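Local atomic coordinates of phytoene synthase (Enterococcus hirae, PDB entry 5IYS), a protein that probably condenses two farnesyl diphosphate molecules head to head into dehydrosqualene in a magnesium-dependent reaction. Residues A[33-37]-A[240-245]; A[145-149]-A[233-238]; A[163-168]-A[219-224]; A[224-228]-A[246-250]. All blocks are in the same frame, centred on the assembly; numbering follows the deposited sequence.

Contact 1: A[33-37]-A[240-245]; sequences AFSQL and QALASA
A33, Q36 and L37 close against A241, S244 and A245 in a buried contact, part small-residue packing and part amide bonding, where the chain passes from helix 28-34 through a type I turn (F34 to L37) alongside helix 236-258. The CB of A241 fits into the turn, 3.3 Å from A33 O and 3.6 Å from L37 CG, while the CB of A245 lies 3.8 Å from both A33 CB and F34 CE2. Q36 starts with CG beside its backbone N (chi1 -65°) and runs on extended, which carries its amide out to S244 and Q240. Its NE2 donates in plane to a lone pair of A33 O (3.0 Å) and, almost straight at 173°, to S244 OG (3.0 Å); its OE1 accepts from Q240 NE2 (3.1 Å), whose amide is turned 77° from its own. These three bonds fix the flip of the Q36 amide. S244 OG donates to Q240 O from the face of that carbonyl opposite S244 N, and Q240 NE2 also reaches L279 O. F34 and L242 touch two different farnesyl thiodiphosphates, so this helix-to-turn packing forms part of the hydrophobic cavity wall characteristic of the all-alpha isoprenoid synthase fold.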
loop_
_atom_site.group_PDB
_atom_site.type_symbol
_atom_site.label_atom_id
_atom_site.label_comp_id
_atom_site.label_asym_id
_atom_site.label_seq_id
_atom_site.Cartn_x
_atom_site.Cartn_y
_atom_site.Cartn_z
ATOM N N ALA A 33 -4.590 11.998 -1.827
ATOM C CA ALA A 33 -5.052 11.346 -3.050
ATOM C C ALA A 33 -6.510 10.897 -2.891
ATOM O O ALA A 33 -7.372 11.283 -3.684
ATOM C CB ALA A 33 -4.164 10.173 -3.370
ATOM N N PHE A 34 -6.820 10.150 -1.831
ATOM C CA PHE A 34 -8.155 9.572 -1.712
ATOM C C PHE A 34 -9.226 10.529 -1.278
ATOM O O PHE A 34 -10.407 10.246 -1.417
ATOM C CB PHE A 34 -8.157 8.269 -0.896
ATOM C CG PHE A 34 -7.547 7.103 -1.642
ATOM C CD1 PHE A 34 -8.148 6.629 -2.793
ATOM C CD2 PHE A 34 -6.297 6.608 -1.294
ATOM C CE1 PHE A 34 -7.564 5.584 -3.523
ATOM C CE2 PHE A 34 -5.718 5.539 -1.989
ATOM C CZ PHE A 34 -6.358 5.014 -3.099
ATOM N N SER A 35 -8.822 11.685 -0.762
ATOM C CA SER A 35 -9.761 12.724 -0.388
ATOM C C SER A 35 -10.444 13.329 -1.607
ATOM O O SER A 35 -11.478 13.983 -1.475
ATOM C CB SER A 35 -9.050 13.813 0.424
ATOM O OG SER A 35 -8.286 14.622 -0.451
ATOM N N GLN A 36 -9.953 12.997 -2.794
ATOM C CA GLN A 36 -10.605 13.430 -4.034
ATOM C C GLN A 36 -11.829 12.596 -4.415
ATOM O O GLN A 36 -12.527 12.949 -5.361
ATOM C CB GLN A 36 -9.605 13.397 -5.184
ATOM C CG GLN A 36 -8.479 14.415 -4.975
ATOM C CD GLN A 36 -7.382 14.268 -6.009
ATOM O OE1 GLN A 36 -7.267 15.052 -6.960
ATOM N NE2 GLN A 36 -6.643 13.178 -5.894
ATOM N N LEU A 37 -12.029 11.468 -3.737
ATOM C CA LEU A 37 -13.246 10.669 -3.896
ATOM C C LEU A 37 -14.438 11.414 -3.346
ATOM O O LEU A 37 -14.307 12.224 -2.418
ATOM C CB LEU A 37 -13.102 9.362 -3.110
ATOM C CG LEU A 37 -12.069 8.381 -3.637
ATOM C CD1 LEU A 37 -11.900 7.185 -2.649
ATOM C CD2 LEU A 37 -12.567 7.959 -5.026
ATOM N N GLN A 240 -9.585 10.057 -10.661
ATOM C CA GLN A 240 -8.619 11.087 -10.263
ATOM C C GLN A 240 -7.944 10.690 -8.947
ATOM O O GLN A 240 -6.714 10.756 -8.820
ATOM C CB GLN A 240 -9.382 12.411 -10.099
ATOM C CG GLN A 240 -8.577 13.606 -9.595
ATOM C CD GLN A 240 -7.401 13.975 -10.473
ATOM O OE1 GLN A 240 -7.479 13.919 -11.713
ATOM N NE2 GLN A 240 -6.353 14.484 -9.843
ATOM N N ALA A 241 -8.726 10.182 -8.005
ATOM C CA ALA A 241 -8.155 9.784 -6.688
ATOM C C ALA A 241 -7.217 8.584 -6.824
ATOM O O ALA A 241 -6.100 8.586 -6.290
ATOM C CB ALA A 241 -9.296 9.485 -5.692
ATOM N N LEU A 242 -7.623 7.573 -7.592
ATOM C CA LEU A 242 -6.791 6.390 -7.668
ATOM C C LEU A 242 -5.498 6.658 -8.439
ATOM O O LEU A 242 -4.422 6.217 -8.060
ATOM C CB LEU A 242 -7.581 5.263 -8.351
ATOM C CG LEU A 242 -6.769 4.005 -8.652
ATOM C CD1 LEU A 242 -6.280 3.307 -7.420
ATOM C CD2 LEU A 242 -7.600 3.051 -9.544
ATOM N N ALA A 243 -5.599 7.290 -9.609
ATOM C CA ALA A 243 -4.400 7.698 -10.326
ATOM C C ALA A 243 -3.482 8.617 -9.528
ATOM O O ALA A 243 -2.247 8.473 -9.544
ATOM C CB ALA A 243 -4.814 8.343 -11.670
ATOM N N SER A 244 -4.063 9.571 -8.797
ATOM C CA SER A 244 -3.268 10.396 -7.873
ATOM C C SER A 244 -2.459 9.557 -6.887
ATOM O O SER A 244 -1.241 9.767 -6.701
ATOM C CB SER A 244 -4.142 11.405 -7.105
ATOM O OG SER A 244 -4.710 12.310 -8.024
ATOM N N ALA A 245 -3.120 8.602 -6.244
ATOM C CA ALA A 245 -2.390 7.761 -5.300
ATOM C C ALA A 245 -1.209 7.079 -6.000
ATOM O O ALA A 245 -0.092 7.037 -5.464
ATOM C CB ALA A 245 -3.304 6.734 -4.636
HETATM O O HOH W 1 -11.784 10.684 -7.793
#

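Contact 2: A[145-149]-A[233-238]; sequences PLLTE and LITEDC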
loop_
_atom_site.group_PDB
_atom_site.type_symbol
_atom_site.label_atom_id
_atom_site.label_comp_id
_atom_site.label_asym_id
_atom_site.label_seq_id
_atom_site.Cartn_x
_atom_site.Cartn_y
_atom_site.Cartn_z
ATOM N N PRO A 145 -14.018 -2.922 -4.515
ATOM C CA PRO A 145 -15.462 -2.787 -4.619
ATOM C C PRO A 145 -15.911 -1.343 -4.414
ATOM O O PRO A 145 -17.044 -1.002 -4.749
ATOM C CB PRO A 145 -15.984 -3.681 -3.480
ATOM C CG PRO A 145 -14.887 -4.688 -3.261
ATOM C CD PRO A 145 -13.637 -3.847 -3.435
ATOM N N LEU A 146 -15.040 -0.492 -3.893
ATOM C CA LEU A 146 -15.380 0.938 -3.843
ATOM C C LEU A 146 -15.200 1.677 -5.160
ATOM O O LEU A 146 -15.553 2.859 -5.260
ATOM C CB LEU A 146 -14.608 1.683 -2.742
ATOM C CG LEU A 146 -14.558 0.980 -1.383
ATOM C CD1 LEU A 146 -13.561 1.633 -0.408
ATOM C CD2 LEU A 146 -15.927 0.976 -0.757
ATOM N N LEU A 147 -14.475 1.046 -6.085
ATOM C CA LEU A 147 -13.898 1.754 -7.227
ATOM C C LEU A 147 -14.444 1.324 -8.580
ATOM O O LEU A 147 -14.160 1.952 -9.589
ATOM C CB LEU A 147 -12.369 1.582 -7.204
ATOM C CG LEU A 147 -11.625 2.009 -5.929
ATOM C CD1 LEU A 147 -10.148 1.656 -6.071
ATOM C CD2 LEU A 147 -11.801 3.520 -5.760
ATOM N N THR A 148 -15.118 0.182 -8.635
ATOM C CA THR A 148 -15.544 -0.373 -9.906
ATOM C C THR A 148 -16.857 -1.109 -9.656
ATOM O O THR A 148 -17.053 -1.647 -8.568
ATOM C CB THR A 148 -14.456 -1.319 -10.545
ATOM O OG1 THR A 148 -14.879 -1.728 -11.855
ATOM C CG2 THR A 148 -14.227 -2.561 -9.727
ATOM N N GLU A 149 -17.676 -1.237 -10.700
ATOM C CA GLU A 149 -18.932 -1.964 -10.625
ATOM C C GLU A 149 -18.702 -3.453 -10.405
ATOM O O GLU A 149 -19.415 -4.072 -9.632
ATOM C CB GLU A 149 -19.829 -1.705 -11.852
ATOM C CG GLU A 149 -19.223 -2.068 -13.228
ATOM C CD GLU A 149 -20.041 -1.553 -14.439
ATOM O OE1 GLU A 149 -20.912 -2.298 -14.943
ATOM O OE2 GLU A 149 -19.793 -0.422 -14.931
ATOM N N LEU A 233 -12.460 0.841 -16.552
ATOM C CA LEU A 233 -13.489 0.136 -15.795
ATOM C C LEU A 233 -13.602 0.703 -14.372
ATOM O O LEU A 233 -14.436 0.275 -13.580
ATOM C CB LEU A 233 -13.112 -1.337 -15.646
ATOM C CG LEU A 233 -13.151 -2.087 -16.985
ATOM C CD1 LEU A 233 -12.810 -3.573 -16.855
ATOM C CD2 LEU A 233 -14.508 -1.853 -17.621
ATOM N N ILE A 234 -12.688 1.588 -14.031
ATOM C CA ILE A 234 -12.837 2.338 -12.786
ATOM C C ILE A 234 -13.968 3.348 -12.904
ATOM O O ILE A 234 -14.082 4.060 -13.909
ATOM C CB ILE A 234 -11.543 3.026 -12.429
ATOM C CG1 ILE A 234 -10.434 1.983 -12.266
ATOM C CG2 ILE A 234 -11.707 3.892 -11.143
ATOM C CD1 ILE A 234 -10.522 1.221 -10.958
ATOM N N THR A 235 -14.818 3.395 -11.883
ATOM C CA THR A 235 -15.882 4.409 -11.889
ATOM C C THR A 235 -15.329 5.829 -12.100
ATOM O O THR A 235 -14.273 6.179 -11.580
ATOM C CB THR A 235 -16.692 4.348 -10.591
ATOM O OG1 THR A 235 -17.194 3.024 -10.434
ATOM C CG2 THR A 235 -17.879 5.308 -10.657
ATOM N N GLU A 236 -15.953 6.586 -12.992
ATOM C CA GLU A 236 -15.368 7.849 -13.454
ATOM C C GLU A 236 -14.972 8.770 -12.292
ATOM O O GLU A 236 -13.808 9.198 -12.196
ATOM C CB GLU A 236 -16.321 8.608 -14.369
ATOM C CG GLU A 236 -15.728 9.940 -14.807
ATOM C CD GLU A 236 -16.659 10.703 -15.727
ATOM O OE1 GLU A 236 -17.414 10.029 -16.466
ATOM O OE2 GLU A 236 -16.694 11.955 -15.649
ATOM N N ASP A 237 -15.890 8.952 -11.355
ATOM C CA ASP A 237 -15.608 9.788 -10.160
ATOM C C ASP A 237 -14.549 9.271 -9.177
ATOM O O ASP A 237 -14.171 9.976 -8.221
ATOM C CB ASP A 237 -16.905 10.181 -9.432
ATOM C CG ASP A 237 -17.610 9.018 -8.727
ATOM O OD1 ASP A 237 -17.067 7.906 -8.522
ATOM O OD2 ASP A 237 -18.736 9.266 -8.247
ATOM N N CYS A 238 -14.021 8.071 -9.446
ATOM C CA CYS A 238 -12.948 7.477 -8.631
ATOM C C CYS A 238 -11.587 7.522 -9.307
ATOM O O CYS A 238 -10.573 7.160 -8.716
ATOM C CB CYS A 238 -13.270 6.028 -8.256
ATOM S SG CYS A 238 -14.752 5.869 -7.220
HETATM O O HOH W 2 -17.243 0.454 -13.122
#
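The carbonyl groups of L147 and L233 are the flat groups that T235 and T148 address across this contact. T235 N donates to L147 O at 2.8 Å, tilted 22° from the carbonyl plane; T235 OG1 adds a weak bond of 3.3 Å to the same L147 O, and the CA of I234 lies close by. The hydroxyl of T148 stands above the plane of the L233 carbonyl and donates to L233 O at 2.7 Å. With chi1 at -174°, T148 OG1 lies opposite its own N and is directed across at the other loop. A water bridges L233 O, E149 N and E149 OE2, extending the bonding to the exposed end. On the inner side, L147 CD2 packs 3.8 Å from C238 CB, and L147 CB meets I234 CD1; the L147 side chain also approaches a bound farnesyl thiodiphosphate. This is a loop-to-loop contact stitched by hydrogen bonds in an all-helical fold, joining the connection between helices 125-143 and 155-172 to the lead-in of helix 236-258.

Contact 3: A[163-168]-A[219-224]; sequences EAMQLT and QAENLY. With FPS (S-[(2E,6E)-3,7,11-trimethyldodeca-2,6,10-trienyl] trihydrogen thiodiphosphate), chain G.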
loop_
_atom_site.group_PDB
_atom_site.type_symbol
_atom_site.label_atom_id
_atom_site.label_comp_id
_atom_site.label_asym_id
_atom_site.label_seq_id
_atom_site.Cartn_x
_atom_site.Cartn_y
_atom_site.Cartn_z
ATOM N N GLU A 163 1.413 -4.318 -5.787
ATOM C CA GLU A 163 2.789 -4.742 -5.943
ATOM C C GLU A 163 3.768 -3.627 -6.332
ATOM O O GLU A 163 4.869 -3.548 -5.783
ATOM C CB GLU A 163 2.906 -5.928 -6.931
ATOM C CG GLU A 163 4.261 -6.624 -6.856
ATOM C CD GLU A 163 4.438 -7.657 -7.986
ATOM O OE1 GLU A 163 3.429 -8.078 -8.591
ATOM O OE2 GLU A 163 5.588 -8.007 -8.316
ATOM N N ALA A 164 3.406 -2.798 -7.305
ATOM C CA ALA A 164 4.281 -1.693 -7.700
ATOM C C ALA A 164 4.566 -0.804 -6.478
ATOM O O ALA A 164 5.667 -0.266 -6.319
ATOM C CB ALA A 164 3.602 -0.856 -8.833
ATOM N N MET A 165 3.516 -0.486 -5.730
ATOM C CA MET A 165 3.690 0.369 -4.555
ATOM C C MET A 165 4.571 -0.261 -3.474
ATOM O O MET A 165 5.381 0.426 -2.824
ATOM C CB MET A 165 2.311 0.738 -3.998
ATOM C CG MET A 165 1.624 1.846 -4.800
ATOM S SD MET A 165 -0.061 2.135 -4.136
ATOM C CE MET A 165 -0.539 3.477 -5.217
ATOM N N GLN A 166 4.384 -1.552 -3.233
ATOM C CA GLN A 166 5.160 -2.229 -2.193
ATOM C C GLN A 166 6.636 -2.257 -2.634
ATOM O O GLN A 166 7.507 -2.063 -1.798
ATOM C CB GLN A 166 4.642 -3.656 -1.970
ATOM C CG GLN A 166 5.399 -4.461 -0.933
ATOM C CD GLN A 166 5.474 -3.747 0.404
ATOM O OE1 GLN A 166 6.563 -3.493 0.916
ATOM N NE2 GLN A 166 4.333 -3.283 0.889
ATOM N N LEU A 167 6.906 -2.549 -3.906
ATOM C CA LEU A 167 8.288 -2.493 -4.430
ATOM C C LEU A 167 8.899 -1.106 -4.258
ATOM O O LEU A 167 10.084 -0.961 -3.964
ATOM C CB LEU A 167 8.307 -2.835 -5.926
ATOM C CG LEU A 167 8.125 -4.308 -6.291
ATOM C CD1 LEU A 167 8.281 -4.516 -7.785
ATOM C CD2 LEU A 167 9.113 -5.170 -5.505
ATOM N N THR A 168 8.105 -0.077 -4.540
ATOM C CA THR A 168 8.548 1.305 -4.323
ATOM C C THR A 168 8.893 1.543 -2.849
ATOM O O THR A 168 9.930 2.133 -2.517
ATOM C CB THR A 168 7.423 2.280 -4.745
ATOM O OG1 THR A 168 7.074 2.045 -6.126
ATOM C CG2 THR A 168 7.854 3.734 -4.553
ATOM N N GLN A 219 11.044 -2.906 -12.866
ATOM C CA GLN A 219 9.932 -3.823 -12.656
ATOM C C GLN A 219 8.739 -3.108 -12.024
ATOM O O GLN A 219 7.612 -3.321 -12.459
ATOM C CB GLN A 219 10.323 -4.978 -11.733
ATOM C CG GLN A 219 9.248 -6.045 -11.604
ATOM C CD GLN A 219 8.732 -6.537 -12.961
ATOM O OE1 GLN A 219 7.665 -7.147 -13.055
ATOM N NE2 GLN A 219 9.457 -6.213 -14.023
ATOM N N ALA A 220 8.960 -2.398 -10.914
ATOM C CA ALA A 220 7.892 -1.549 -10.349
ATOM C C ALA A 220 7.240 -0.608 -11.363
ATOM O O ALA A 220 6.003 -0.464 -11.413
ATOM C CB ALA A 220 8.426 -0.757 -9.150
ATOM N N GLU A 221 8.065 0.096 -12.130
ATOM C CA GLU A 221 7.552 1.043 -13.125
ATOM C C GLU A 221 6.702 0.370 -14.198
ATOM O O GLU A 221 5.632 0.858 -14.578
ATOM C CB GLU A 221 8.719 1.806 -13.783
ATOM C CG GLU A 221 9.192 2.970 -12.948
ATOM C CD GLU A 221 10.521 3.548 -13.409
ATOM O OE1 GLU A 221 11.206 2.900 -14.221
ATOM O OE2 GLU A 221 10.869 4.659 -12.959
ATOM N N ASN A 222 7.138 -0.809 -14.620
ATOM C CA ASN A 222 6.334 -1.654 -15.499
ATOM C C ASN A 222 5.014 -2.062 -14.880
ATOM O O ASN A 222 3.972 -2.046 -15.544
ATOM C CB ASN A 222 7.107 -2.936 -15.853
ATOM C CG ASN A 222 8.255 -2.680 -16.820
ATOM O OD1 ASN A 222 9.083 -3.562 -17.056
ATOM N ND2 ASN A 222 8.294 -1.489 -17.404
ATOM N N LEU A 223 5.046 -2.412 -13.598
ATOM C CA LEU A 223 3.802 -2.764 -12.919
ATOM C C LEU A 223 2.822 -1.608 -12.754
ATOM O O LEU A 223 1.613 -1.833 -12.848
ATOM C CB LEU A 223 4.075 -3.411 -11.565
ATOM C CG LEU A 223 4.838 -4.736 -11.618
ATOM C CD1 LEU A 223 5.372 -5.018 -10.208
ATOM C CD2 LEU A 223 3.891 -5.837 -12.047
ATOM N N TYR A 224 3.325 -0.407 -12.437
ATOM C CA TYR A 224 2.491 0.779 -12.398
ATOM C C TYR A 224 1.798 0.890 -13.752
ATOM O O TYR A 224 0.572 1.008 -13.840
ATOM C CB TYR A 224 3.325 2.043 -12.092
ATOM C CG TYR A 224 3.632 2.268 -10.613
ATOM C CD1 TYR A 224 2.618 2.589 -9.697
ATOM C CD2 TYR A 224 4.937 2.307 -10.170
ATOM C CE1 TYR A 224 2.913 2.863 -8.357
ATOM C CE2 TYR A 224 5.240 2.533 -8.828
ATOM C CZ TYR A 224 4.230 2.823 -7.935
ATOM O OH TYR A 224 4.567 3.124 -6.615
HETATM C C1 FPS G . 2.113 2.459 1.967
HETATM S S1 FPS G . 1.115 2.727 3.383
HETATM C C2 FPS G . 1.231 1.570 1.108
HETATM C C3 FPS G . 1.685 0.583 0.317
HETATM C C4 FPS G . 3.154 0.304 0.203
HETATM C C5 FPS G . 0.734 -0.260 -0.511
HETATM C C6 FPS G . -0.746 0.089 -0.352
HETATM C C7 FPS G . -1.513 -0.542 -1.497
HETATM C C8 FPS G . -2.565 0.064 -2.076
HETATM C C10 FPS G . -3.326 -0.719 -3.124
HETATM C C9 FPS G . -3.050 1.438 -1.678
HETATM C C11 FPS G . -3.378 0.096 -4.419
HETATM C C12 FPS G . -4.285 -0.570 -5.441
HETATM C C13 FPS G . -5.595 -0.277 -5.615
HETATM C C14 FPS G . -6.385 -0.984 -6.686
HETATM C C15 FPS G . -6.296 0.769 -4.788
HETATM P PA FPS G . 1.726 4.393 4.439
HETATM O O1A FPS G . 0.617 4.984 5.191
HETATM O O2A FPS G . 2.708 3.718 5.533
HETATM O O3A FPS G . 2.622 5.437 3.631
HETATM P PB FPS G . 4.219 5.137 3.616
HETATM O O1B FPS G . 4.912 5.906 4.707
HETATM O O2B FPS G . 4.620 5.491 2.203
HETATM O O3B FPS G . 4.568 3.683 3.850
#
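A164 CB sits squarely over the Y224 ring, 3.5 Å from the ring centroid and 5° off the normal, a CH-pi contact at the centre of the face. At the edge of the same ring, Y224 OH donates to T168 OG1 (2.8 Å), while M165 CG approaches obliquely, 3.9 Å from Y224 CE1. T168 OG1 in turn donates to A164 O (2.7 Å); its chi1 of -57° sets OG1 beside the backbone N, facing back down the helix. A164 O therefore takes two bonds, from T168 OG1 and T168 N, on opposite faces of its carbonyl plane. The rest of the interface is mainly aliphatic: L167 CB meets A220 CB at 3.8 Å, and L223 CD1 touches L167 CD1 and, as the exception, the carboxylate end of E163. Helices 155-172 and 207-227 carry these groups, running nearly antiparallel at -152° with their local axes 8.3 Å apart. Beyond the Y224 ring, the extended M165 brings SD within 3.8 Å of C8 of the farnesyl chain; Q166 NE2 is near C4. T168 neighbours magnesium-site residue N169. Y224 OH to T168 OG1 to A164 O is thus a directed chain of two hydrogen bonds, satisfying both hydroxyl donors inside the helix pair.

Contact 4: A[224-228]-A[246-250]; sequences YEESF and AFIYR. With FPS (S-[(2E,6E)-3,7,11-trimethyldodeca-2,6,10-trienyl] trihydrogen thiodiphosphate), chain G.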
loop_
_atom_site.group_PDB
_atom_site.type_symbol
_atom_site.label_atom_id
_atom_site.label_comp_id
_atom_site.label_asym_id
_atom_site.label_seq_id
_atom_site.Cartn_x
_atom_site.Cartn_y
_atom_site.Cartn_z
ATOM N N TYR A 224 3.325 -0.407 -12.437
ATOM C CA TYR A 224 2.491 0.779 -12.398
ATOM C C TYR A 224 1.798 0.890 -13.752
ATOM O O TYR A 224 0.572 1.008 -13.840
ATOM C CB TYR A 224 3.325 2.043 -12.092
ATOM C CG TYR A 224 3.632 2.268 -10.613
ATOM C CD1 TYR A 224 2.618 2.589 -9.697
ATOM C CD2 TYR A 224 4.937 2.307 -10.170
ATOM C CE1 TYR A 224 2.913 2.863 -8.357
ATOM C CE2 TYR A 224 5.240 2.533 -8.828
ATOM C CZ TYR A 224 4.230 2.823 -7.935
ATOM O OH TYR A 224 4.567 3.124 -6.615
ATOM N N GLU A 225 2.599 0.954 -14.801
ATOM C CA GLU A 225 2.045 1.109 -16.147
ATOM C C GLU A 225 1.034 0.030 -16.533
ATOM O O GLU A 225 -0.035 0.352 -17.051
ATOM C CB GLU A 225 3.152 1.243 -17.195
ATOM C CG GLU A 225 3.719 2.666 -17.313
ATOM C CD GLU A 225 2.724 3.664 -17.912
ATOM O OE1 GLU A 225 1.931 3.254 -18.789
ATOM O OE2 GLU A 225 2.699 4.846 -17.483
ATOM N N GLU A 226 1.353 -1.235 -16.278
ATOM C CA GLU A 226 0.405 -2.312 -16.486
ATOM C C GLU A 226 -0.895 -2.145 -15.709
ATOM O O GLU A 226 -1.972 -2.381 -16.244
ATOM C CB GLU A 226 1.024 -3.689 -16.228
ATOM C CG GLU A 226 2.182 -4.065 -17.162
ATOM C CD GLU A 226 3.001 -5.221 -16.617
ATOM O OE1 GLU A 226 2.392 -6.099 -15.976
ATOM O OE2 GLU A 226 4.244 -5.235 -16.808
ATOM N N SER A 227 -0.807 -1.680 -14.469
ATOM C CA SER A 227 -2.006 -1.606 -13.627
ATOM C C SER A 227 -2.981 -0.563 -14.153
ATOM O O SER A 227 -4.185 -0.653 -13.882
ATOM C CB SER A 227 -1.647 -1.283 -12.160
ATOM O OG SER A 227 -1.287 0.094 -12.012
ATOM N N PHE A 228 -2.453 0.443 -14.846
ATOM C CA PHE A 228 -3.271 1.532 -15.394
ATOM C C PHE A 228 -4.242 1.056 -16.488
ATOM O O PHE A 228 -5.213 1.742 -16.801
ATOM C CB PHE A 228 -2.398 2.675 -15.946
ATOM C CG PHE A 228 -1.517 3.347 -14.914
ATOM C CD1 PHE A 228 -1.711 3.138 -13.551
ATOM C CD2 PHE A 228 -0.441 4.144 -15.322
ATOM C CE1 PHE A 228 -0.957 3.825 -12.604
ATOM C CE2 PHE A 228 0.341 4.825 -14.385
ATOM C CZ PHE A 228 0.105 4.641 -13.024
ATOM N N ALA A 246 -1.457 6.530 -7.190
ATOM C CA ALA A 246 -0.420 5.858 -7.937
ATOM C C ALA A 246 0.737 6.823 -8.283
ATOM O O ALA A 246 1.896 6.435 -8.166
ATOM C CB ALA A 246 -1.029 5.198 -9.223
ATOM N N PHE A 247 0.422 7.981 -8.886
ATOM C CA PHE A 247 1.470 8.896 -9.359
ATOM C C PHE A 247 2.267 9.462 -8.187
ATOM O O PHE A 247 3.509 9.526 -8.222
ATOM C CB PHE A 247 0.859 10.067 -10.130
ATOM C CG PHE A 247 0.632 9.799 -11.603
ATOM C CD1 PHE A 247 -0.203 8.779 -12.019
ATOM C CD2 PHE A 247 1.053 10.739 -12.546
ATOM C CE1 PHE A 247 -0.507 8.596 -13.391
ATOM C CE2 PHE A 247 0.739 10.595 -13.892
ATOM C CZ PHE A 247 -0.027 9.507 -14.318
ATOM N N ILE A 248 1.565 9.814 -7.116
ATOM C CA ILE A 248 2.288 10.294 -5.931
ATOM C C ILE A 248 3.228 9.222 -5.371
ATOM O O ILE A 248 4.368 9.529 -5.012
ATOM C CB ILE A 248 1.330 10.886 -4.878
ATOM C CG1 ILE A 248 0.768 12.194 -5.441
ATOM C CG2 ILE A 248 1.998 11.143 -3.519
ATOM C CD1 ILE A 248 -0.588 12.589 -4.853
ATOM N N TYR A 249 2.744 7.985 -5.228
ATOM C CA TYR A 249 3.605 6.957 -4.662
ATOM C C TYR A 249 4.804 6.671 -5.587
ATOM O O TYR A 249 5.937 6.587 -5.111
ATOM C CB TYR A 249 2.823 5.686 -4.308
ATOM C CG TYR A 249 3.360 5.060 -3.052
ATOM C CD1 TYR A 249 3.117 5.640 -1.813
ATOM C CD2 TYR A 249 4.208 3.965 -3.119
ATOM C CE1 TYR A 249 3.593 5.068 -0.657
ATOM C CE2 TYR A 249 4.710 3.372 -1.964
ATOM C CZ TYR A 249 4.411 3.947 -0.748
ATOM O OH TYR A 249 4.922 3.404 0.392
ATOM N N ARG A 250 4.558 6.622 -6.895
ATOM C CA ARG A 250 5.589 6.277 -7.882
ATOM C C ARG A 250 6.712 7.307 -7.909
ATOM O O ARG A 250 7.862 6.998 -8.235
ATOM C CB ARG A 250 4.989 6.219 -9.296
ATOM C CG ARG A 250 6.032 5.910 -10.366
ATOM C CD ARG A 250 5.355 5.652 -11.719
ATOM N NE ARG A 250 4.682 6.876 -12.152
ATOM C CZ ARG A 250 4.002 6.988 -13.286
ATOM N NH1 ARG A 250 3.884 5.929 -14.080
ATOM N NH2 ARG A 250 3.377 8.127 -13.582
HETATM C C1 FPS G . 2.113 2.459 1.967
HETATM S S1 FPS G . 1.115 2.727 3.383
HETATM C C2 FPS G . 1.231 1.570 1.108
HETATM C C3 FPS G . 1.685 0.583 0.317
HETATM C C4 FPS G . 3.154 0.304 0.203
HETATM C C5 FPS G . 0.734 -0.260 -0.511
HETATM C C6 FPS G . -0.746 0.089 -0.352
HETATM C C7 FPS G . -1.513 -0.542 -1.497
HETATM C C8 FPS G . -2.565 0.064 -2.076
HETATM C C10 FPS G . -3.326 -0.719 -3.124
HETATM C C9 FPS G . -3.050 1.438 -1.678
HETATM C C11 FPS G . -3.378 0.096 -4.419
HETATM C C12 FPS G . -4.285 -0.570 -5.441
HETATM C C13 FPS G . -5.595 -0.277 -5.615
HETATM C C14 FPS G . -6.385 -0.984 -6.686
HETATM C C15 FPS G . -6.296 0.769 -4.788
HETATM P PA FPS G . 1.726 4.393 4.439
HETATM O O1A FPS G . 0.617 4.984 5.191
HETATM O O2A FPS G . 2.708 3.718 5.533
HETATM O O3A FPS G . 2.622 5.437 3.631
HETATM P PB FPS G . 4.219 5.137 3.616
HETATM O O1B FPS G . 4.912 5.906 4.707
HETATM O O2B FPS G . 4.620 5.491 2.203
HETATM O O3B FPS G . 4.568 3.683 3.850
HETATM O O HOH W 3 2.336 7.392 -16.753
#
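R250 lies along the Y224 ring where helices 207-227 and 236-258, consecutive in the chain, pack as a helical hairpin of the all-alpha isoprenoid synthase fold. Its CB is over one face of the ring, 3.8 Å from the centroid of Y224 but offset toward the rim, a CH-pi contact. CG follows at 3.8 Å from Y224 CD2, and CD comes to 3.7 Å from that same Y224 CD2, so the chain slides across the ring toward its CB end. A bend at chi3 (64°) then turns the guanidinium to lie beside both F228 and F247. R250 NH1 is at the edge of the F228 ring, 3.7 Å from F228 CE2, and F228 CZ lies over one guanidinium face, the planes 74° apart; NH2 stands above the centre of the F247 ring. The two phenyl rings are tilted by only 19° but strongly offset, meeting at CE2 and CE1 rather than face over face. At the tip, E225 OE2 approaches the guanidinium edge in plane; the salt bridge to R250 NH1 is long at 3.8 Å, and a water that donates to E225 OE2 bonds only weakly to the arginine. F228 CE1 also presses on A246 CB at 3.6 Å. One residue before R250, Y249 faces the active site: its ring lies nearly parallel to that of F30, and its hydroxyl, also bonded to N169, donates to O2B of the thiodiphosphate at 2.8 Å.

How the contacts relate
Helix 236-258 runs through contacts 1, 2 and 4, and contact 3 touches it through M165 and T168. Contacts 1 and 2 have centres 12 Å apart and touch where L37 CD2 meets C238 CA (3.7 Å) and L242 CD2 meets I234 CD1 (3.7 Å). Contacts 3 and 4 share Y224, their centres 7 Å apart, and M165 CE lies 3.6 Å from A246 CA. That same methionine methyl touches A245 O (3.6 Å), tying contact 3 to contact 1. Together they flank the substrate cavity: contacts 1 and 2 approach the bound farnesyl ligands at one end, while contacts 3 and 4 extend to the diphosphate and magnesium end, where the Y249 side chain is about 7 Å from a magnesium ion.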